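Long-range contacts in Slr0280 protein (PDB 5H3K), which is of unknown function but carries a phosphodiester glycosidase (NAGPA-family) domain, so it may hydrolyse sugar phosphodiesters: residues Q152-R157 against V168-Q173; T189-S194 against S232-K237. All coordinates share one frame; numbering follows the deposited sequence.

Contacts 1 and 2 lie about 11 Å apart, centre to centre, each in its own four-stranded antiparallel sheet with strand order 1-2-4-3. Contact 1 joins the two strands of one hairpin; contact 2 pairs strands 185-190 and 235-241, from different hairpins. Both are partly buried. Contact 1 turns Ile-153, Leu-169 and Leu-171 inward and leaves Leu-154 and Arg-157 exposed, whereas contact 2 buries Ser-236 on the face of Ile-190, and Ser-235 near Asn-191, and depends more on side-chain hydroxyls. The sheets meet where Leu-169 packs on Ile-190 and Ile-153 on Ser-236, and a backbone bond between Ile-153 and Ser-193 ties residues 189-194 to the first strand of contact 1.

Contact 1 (Q152-R157 against V168-Q173); sequences QILTVR and VLELSQ
Segments 152-157 and 168-173 pair as antiparallel strands of the beta hairpin formed by strands 153-161 and 164-171, here interrupted by a beta bulge. Backbone bonds set the register. At the end nearer the turn Arg-157 and Val-168 bond in both directions, Val-168 N reaching Arg-157 O at 2.7 Å in an almost straight line. Farther along, Leu-154 and Thr-155 together face Glu-170: Leu-154 N donates to Glu-170 O (2.7 Å), while Glu-170 N turns to Thr-155 O by a longer, more bent bond. Leu-154 is the first bulge residue, its phi of -92° and psi of -43° helix-like; Thr-155 N is buried without a partner.

Apolar packing fills the face carrying Ile-153, Val-156, Leu-169 and Leu-171. Ile-153 lies alongside Leu-171, CG1 against CD2 at 3.7 Å, and Val-156 CG1 meets Leu-169 CD1 at 3.9 Å. Leu-169 also touches Leu-259 of strand 258-264, the next strand of the sheet.

The other face is more polar. There the bulge turns Leu-154 toward the partner strand, its CD1 against the peptide between Leu-171 and Ser-172. Thr-155 OG1 sits in the crowded position between N and the carbonyl carbon, 3.3 Å from Glu-170 CB, and water 2 joins it to Val-168 O. The Arg-157 guanidinium folds back so that Thr-155 CB lies 3.8 Å above its plane, over the centre, and NH1 donates to Val-156 O from above the carbonyl plane.

At the end far from the turn, Gln-152 O accepts from Ser-172 N. Ser-172 OG, between its own N and carbonyl carbon (chi1 65°), accepts from Gln-152 N at 2.9 Å and donates to water 1, which in turn donates to Gln-152 OE1 at 2.6 Å.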
loop_
_atom_site.group_PDB
_atom_site.type_symbol
_atom_site.label_atom_id
_atom_site.label_comp_id
_atom_site.label_asym_id
_atom_site.label_seq_id
_atom_site.Cartn_x
_atom_site.Cartn_y
_atom_site.Cartn_z
ATOM N N GLN A 152 -0.160 36.223 3.537
ATOM C CA GLN A 152 -1.385 36.662 2.896
ATOM C C GLN A 152 -1.225 36.528 1.398
ATOM O O GLN A 152 -0.128 36.737 0.866
ATOM C CB GLN A 152 -1.657 38.132 3.225
ATOM C CG GLN A 152 -1.511 38.494 4.679
ATOM C CD GLN A 152 -1.562 40.000 4.894
ATOM O OE1 GLN A 152 -0.538 40.641 5.143
ATOM N NE2 GLN A 152 -2.755 40.573 4.786
ATOM N N ILE A 153 -2.317 36.195 0.715
ATOM C CA ILE A 153 -2.318 36.133 -0.732
ATOM C C ILE A 153 -2.561 37.533 -1.279
ATOM O O ILE A 153 -3.596 38.131 -1.005
ATOM C CB ILE A 153 -3.408 35.175 -1.246
ATOM C CG1 ILE A 153 -3.197 33.777 -0.656
ATOM C CG2 ILE A 153 -3.404 35.138 -2.774
ATOM C CD1 ILE A 153 -4.317 32.793 -1.005
ATOM N N LEU A 154 -1.607 38.057 -2.044
ATOM C CA LEU A 154 -1.687 39.447 -2.510
ATOM C C LEU A 154 -2.361 39.577 -3.875
ATOM O O LEU A 154 -3.177 40.474 -4.088
ATOM C CB LEU A 154 -0.288 40.071 -2.532
ATOM C CG LEU A 154 0.457 39.951 -1.198
ATOM C CD1 LEU A 154 1.910 40.400 -1.326
ATOM C CD2 LEU A 154 -0.267 40.728 -0.104
ATOM N N THR A 155 -2.014 38.691 -4.803
ATOM C CA THR A 155 -2.661 38.663 -6.113
ATOM C C THR A 155 -2.834 37.224 -6.589
ATOM O O THR A 155 -2.128 36.324 -6.134
ATOM C CB THR A 155 -1.842 39.425 -7.184
ATOM O OG1 THR A 155 -0.544 38.834 -7.296
ATOM C CG2 THR A 155 -1.686 40.899 -6.824
ATOM N N VAL A 156 -3.772 37.022 -7.507
ATOM C CA VAL A 156 -3.930 35.746 -8.187
ATOM C C VAL A 156 -3.941 36.031 -9.685
ATOM O O VAL A 156 -4.752 36.827 -10.157
ATOM C CB VAL A 156 -5.231 35.026 -7.772
ATOM C CG1 VAL A 156 -5.346 33.693 -8.490
ATOM C CG2 VAL A 156 -5.275 34.816 -6.275
ATOM N N ARG A 157 -3.005 35.431 -10.419
ATOM C CA ARG A 157 -2.900 35.631 -11.869
ATOM C C ARG A 157 -2.888 34.278 -12.558
ATOM O O ARG A 157 -2.425 33.302 -11.970
ATOM C CB ARG A 157 -1.609 36.390 -12.212
ATOM C CG ARG A 157 -1.496 37.778 -11.571
ATOM C CD ARG A 157 -2.481 38.764 -12.196
ATOM N NE ARG A 157 -2.477 40.061 -11.520
ATOM C CZ ARG A 157 -3.407 40.460 -10.654
ATOM N NH1 ARG A 157 -4.434 39.669 -10.358
ATOM N NH2 ARG A 157 -3.317 41.659 -10.090
ATOM N N VAL A 168 -0.833 31.604 -10.533
ATOM C CA VAL A 168 0.210 32.072 -9.629
ATOM C C VAL A 168 -0.400 32.853 -8.472
ATOM O O VAL A 168 -1.132 33.826 -8.685
ATOM C CB VAL A 168 1.245 32.955 -10.370
ATOM C CG1 VAL A 168 2.251 33.548 -9.388
ATOM C CG2 VAL A 168 1.954 32.151 -11.457
ATOM N N LEU A 169 -0.130 32.409 -7.247
ATOM C CA LEU A 169 -0.523 33.176 -6.073
ATOM C C LEU A 169 0.699 33.912 -5.543
ATOM O O LEU A 169 1.628 33.270 -5.045
ATOM C CB LEU A 169 -1.040 32.262 -4.964
ATOM C CG LEU A 169 -2.443 31.670 -4.993
ATOM C CD1 LEU A 169 -2.933 31.410 -6.386
ATOM C CD2 LEU A 169 -2.403 30.371 -4.227
ATOM N N GLU A 170 0.706 35.244 -5.638
ATOM C CA GLU A 170 1.748 36.031 -4.973
ATOM C C GLU A 170 1.444 36.129 -3.482
ATOM O O GLU A 170 0.312 36.428 -3.083
ATOM C CB GLU A 170 1.895 37.435 -5.583
ATOM C CG GLU A 170 2.946 38.282 -4.837
ATOM C CD GLU A 170 3.258 39.610 -5.512
ATOM O OE1 GLU A 170 3.045 39.725 -6.739
ATOM O OE2 GLU A 170 3.732 40.535 -4.812
ATOM N N LEU A 171 2.448 35.848 -2.654
ATOM C CA LEU A 171 2.256 35.776 -1.211
ATOM C C LEU A 171 3.138 36.785 -0.485
ATOM O O LEU A 171 4.209 37.135 -0.973
ATOM C CB LEU A 171 2.622 34.380 -0.718
ATOM C CG LEU A 171 1.910 33.219 -1.410
ATOM C CD1 LEU A 171 2.501 31.891 -0.938
ATOM C CD2 LEU A 171 0.421 33.301 -1.107
ATOM N N SER A 172 2.712 37.217 0.701
ATOM C CA SER A 172 3.514 38.139 1.506
ATOM C C SER A 172 4.632 37.426 2.268
ATOM O O SER A 172 5.665 38.028 2.588
ATOM C CB SER A 172 2.632 38.893 2.491
ATOM O OG SER A 172 2.074 38.004 3.434
ATOM N N GLN A 173 4.411 36.147 2.575
ATOM C CA GLN A 173 5.361 35.333 3.330
ATOM C C GLN A 173 5.238 33.899 2.827
ATOM O O GLN A 173 4.236 33.551 2.182
ATOM C CB GLN A 173 5.038 35.362 4.832
ATOM C CG GLN A 173 5.089 36.743 5.489
ATOM C CD GLN A 173 6.502 37.299 5.560
ATOM O OE1 GLN A 173 7.473 36.540 5.587
ATOM N NE2 GLN A 173 6.623 38.625 5.600
HETATM O O HOH W 1 1.660 39.365 5.675
HETATM O O HOH W 2 -0.086 36.370 -8.832
#

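Contact 2 (T189-S194 against S232-K237); sequences TINASS and SGASSK
Two nearly straight backbone bonds carry the pairing of 189-194 with 232-237: Ile-190 N to Ser-236 O and Ser-236 N to Ile-190 O, both 2.9 Å and close to the C=O axes. Beyond Ile-190 the chain bends in an inverse gamma turn centred on Asn-191, whose Ala-192 N to Ile-190 O bond is weak.

Side-chain bonds take over there. Ser-236 OG, anti to its own carbonyl carbon, donates 2.7 Å to Ala-192 O in the carbonyl plane. Asn-191, with CG anti to the backbone N (chi1 -179°), brings ND2 to Ser-235 OG at 3.1 Å; that hydroxyl also bonds Asp-59 OD2, linking Ser-235 to the loop that carries Asp-59.

Water 4 accepts from Ser-194 N and donates to Ser-235 O, at 2.8 Å. On the face of Thr-189 and Lys-237 the extended lysine runs beside the threonine, CG 3.9 Å from Thr-189 OG1.

Ser-232 to Ser-235 form a type II' turn, with Gly-233 at a positive phi of 67°. Such turns are typical of two-residue beta hairpins, here that of strands 226-232 and 235-241.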
loop_
_atom_site.group_PDB
_atom_site.type_symbol
_atom_site.label_atom_id
_atom_site.label_comp_id
_atom_site.label_asym_id
_atom_site.label_seq_id
_atom_site.Cartn_x
_atom_site.Cartn_y
_atom_site.Cartn_z
ATOM N N THR A 189 -4.836 23.641 -0.762
ATOM C CA THR A 189 -5.102 24.321 0.501
ATOM C C THR A 189 -3.824 25.036 0.898
ATOM O O THR A 189 -2.748 24.425 0.911
ATOM C CB THR A 189 -5.510 23.337 1.618
ATOM O OG1 THR A 189 -6.626 22.550 1.184
ATOM C CG2 THR A 189 -5.897 24.081 2.892
ATOM N N ILE A 190 -3.936 26.328 1.192
ATOM C CA ILE A 190 -2.785 27.134 1.604
ATOM C C ILE A 190 -3.073 27.838 2.923
ATOM O O ILE A 190 -4.135 28.446 3.096
ATOM C CB ILE A 190 -2.467 28.235 0.584
ATOM C CG1 ILE A 190 -2.454 27.681 -0.831
ATOM C CG2 ILE A 190 -1.137 28.912 0.918
ATOM C CD1 ILE A 190 -3.466 28.358 -1.716
ATOM N N ASN A 191 -2.129 27.763 3.854
ATOM C CA ASN A 191 -2.268 28.471 5.115
ATOM C C ASN A 191 -1.855 29.929 4.919
ATOM O O ASN A 191 -0.853 30.386 5.475
ATOM C CB ASN A 191 -1.440 27.799 6.221
ATOM C CG ASN A 191 -1.572 28.506 7.584
ATOM O OD1 ASN A 191 -0.631 28.508 8.386
ATOM N ND2 ASN A 191 -2.736 29.110 7.846
ATOM N N ALA A 192 -2.622 30.639 4.097
ATOM C CA ALA A 192 -2.426 32.066 3.848
ATOM C C ALA A 192 -3.809 32.674 3.685
ATOM O O ALA A 192 -4.668 32.089 3.025
ATOM C CB ALA A 192 -1.605 32.291 2.580
ATOM N N SER A 193 -4.024 33.843 4.282
ATOM C CA SER A 193 -5.332 34.489 4.250
ATOM C C SER A 193 -5.477 35.265 2.955
ATOM O O SER A 193 -4.488 35.717 2.381
ATOM C CB SER A 193 -5.495 35.426 5.445
ATOM O OG SER A 193 -4.556 36.485 5.380
ATOM N N SER A 194 -6.708 35.414 2.479
ATOM C CA SER A 194 -6.956 36.216 1.285
ATOM C C SER A 194 -7.856 37.406 1.597
ATOM O O SER A 194 -9.070 37.246 1.743
ATOM C CB SER A 194 -7.591 35.369 0.184
ATOM O OG SER A 194 -8.038 36.203 -0.874
ATOM N N SER A 232 -11.047 30.623 4.014
ATOM C CA SER A 232 -11.241 29.775 5.182
ATOM C C SER A 232 -10.503 30.366 6.382
ATOM O O SER A 232 -9.592 29.739 6.929
ATOM C CB SER A 232 -10.745 28.351 4.898
ATOM O OG SER A 232 -11.314 27.411 5.798
ATOM N N GLY A 233 -10.883 31.580 6.774
ATOM C CA GLY A 233 -10.244 32.247 7.897
ATOM C C GLY A 233 -8.801 32.602 7.596
ATOM O O GLY A 233 -8.522 33.384 6.686
ATOM N N ALA A 234 -7.875 32.015 8.348
ATOM C CA ALA A 234 -6.459 32.304 8.155
ATOM C C ALA A 234 -5.882 31.507 6.972
ATOM O O ALA A 234 -4.702 31.642 6.624
ATOM C CB ALA A 234 -5.685 32.025 9.436
ATOM N N SER A 235 -6.729 30.687 6.354
ATOM C CA SER A 235 -6.324 29.873 5.214
ATOM C C SER A 235 -7.196 30.143 3.995
ATOM O O SER A 235 -8.218 30.830 4.074
ATOM C CB SER A 235 -6.384 28.389 5.574
ATOM O OG SER A 235 -5.408 28.076 6.548
ATOM N N SER A 236 -6.773 29.599 2.865
ATOM C CA SER A 236 -7.515 29.727 1.622
ATOM C C SER A 236 -7.422 28.420 0.852
ATOM O O SER A 236 -6.462 27.655 1.006
ATOM C CB SER A 236 -6.954 30.880 0.789
ATOM O OG SER A 236 -6.902 32.079 1.553
ATOM N N LYS A 237 -8.436 28.146 0.044
ATOM C CA LYS A 237 -8.419 26.983 -0.830
ATOM C C LYS A 237 -8.642 27.427 -2.259
ATOM O O LYS A 237 -9.465 28.307 -2.516
ATOM C CB LYS A 237 -9.503 25.989 -0.408
ATOM C CG LYS A 237 -9.269 25.415 0.976
ATOM C CD LYS A 237 -10.259 24.311 1.303
ATOM C CE LYS A 237 -10.116 23.910 2.768
ATOM N NZ LYS A 237 -10.855 22.667 3.095
HETATM O O HOH W 3 -8.100 20.753 2.887
HETATM O O HOH W 4 -8.698 33.474 3.295
#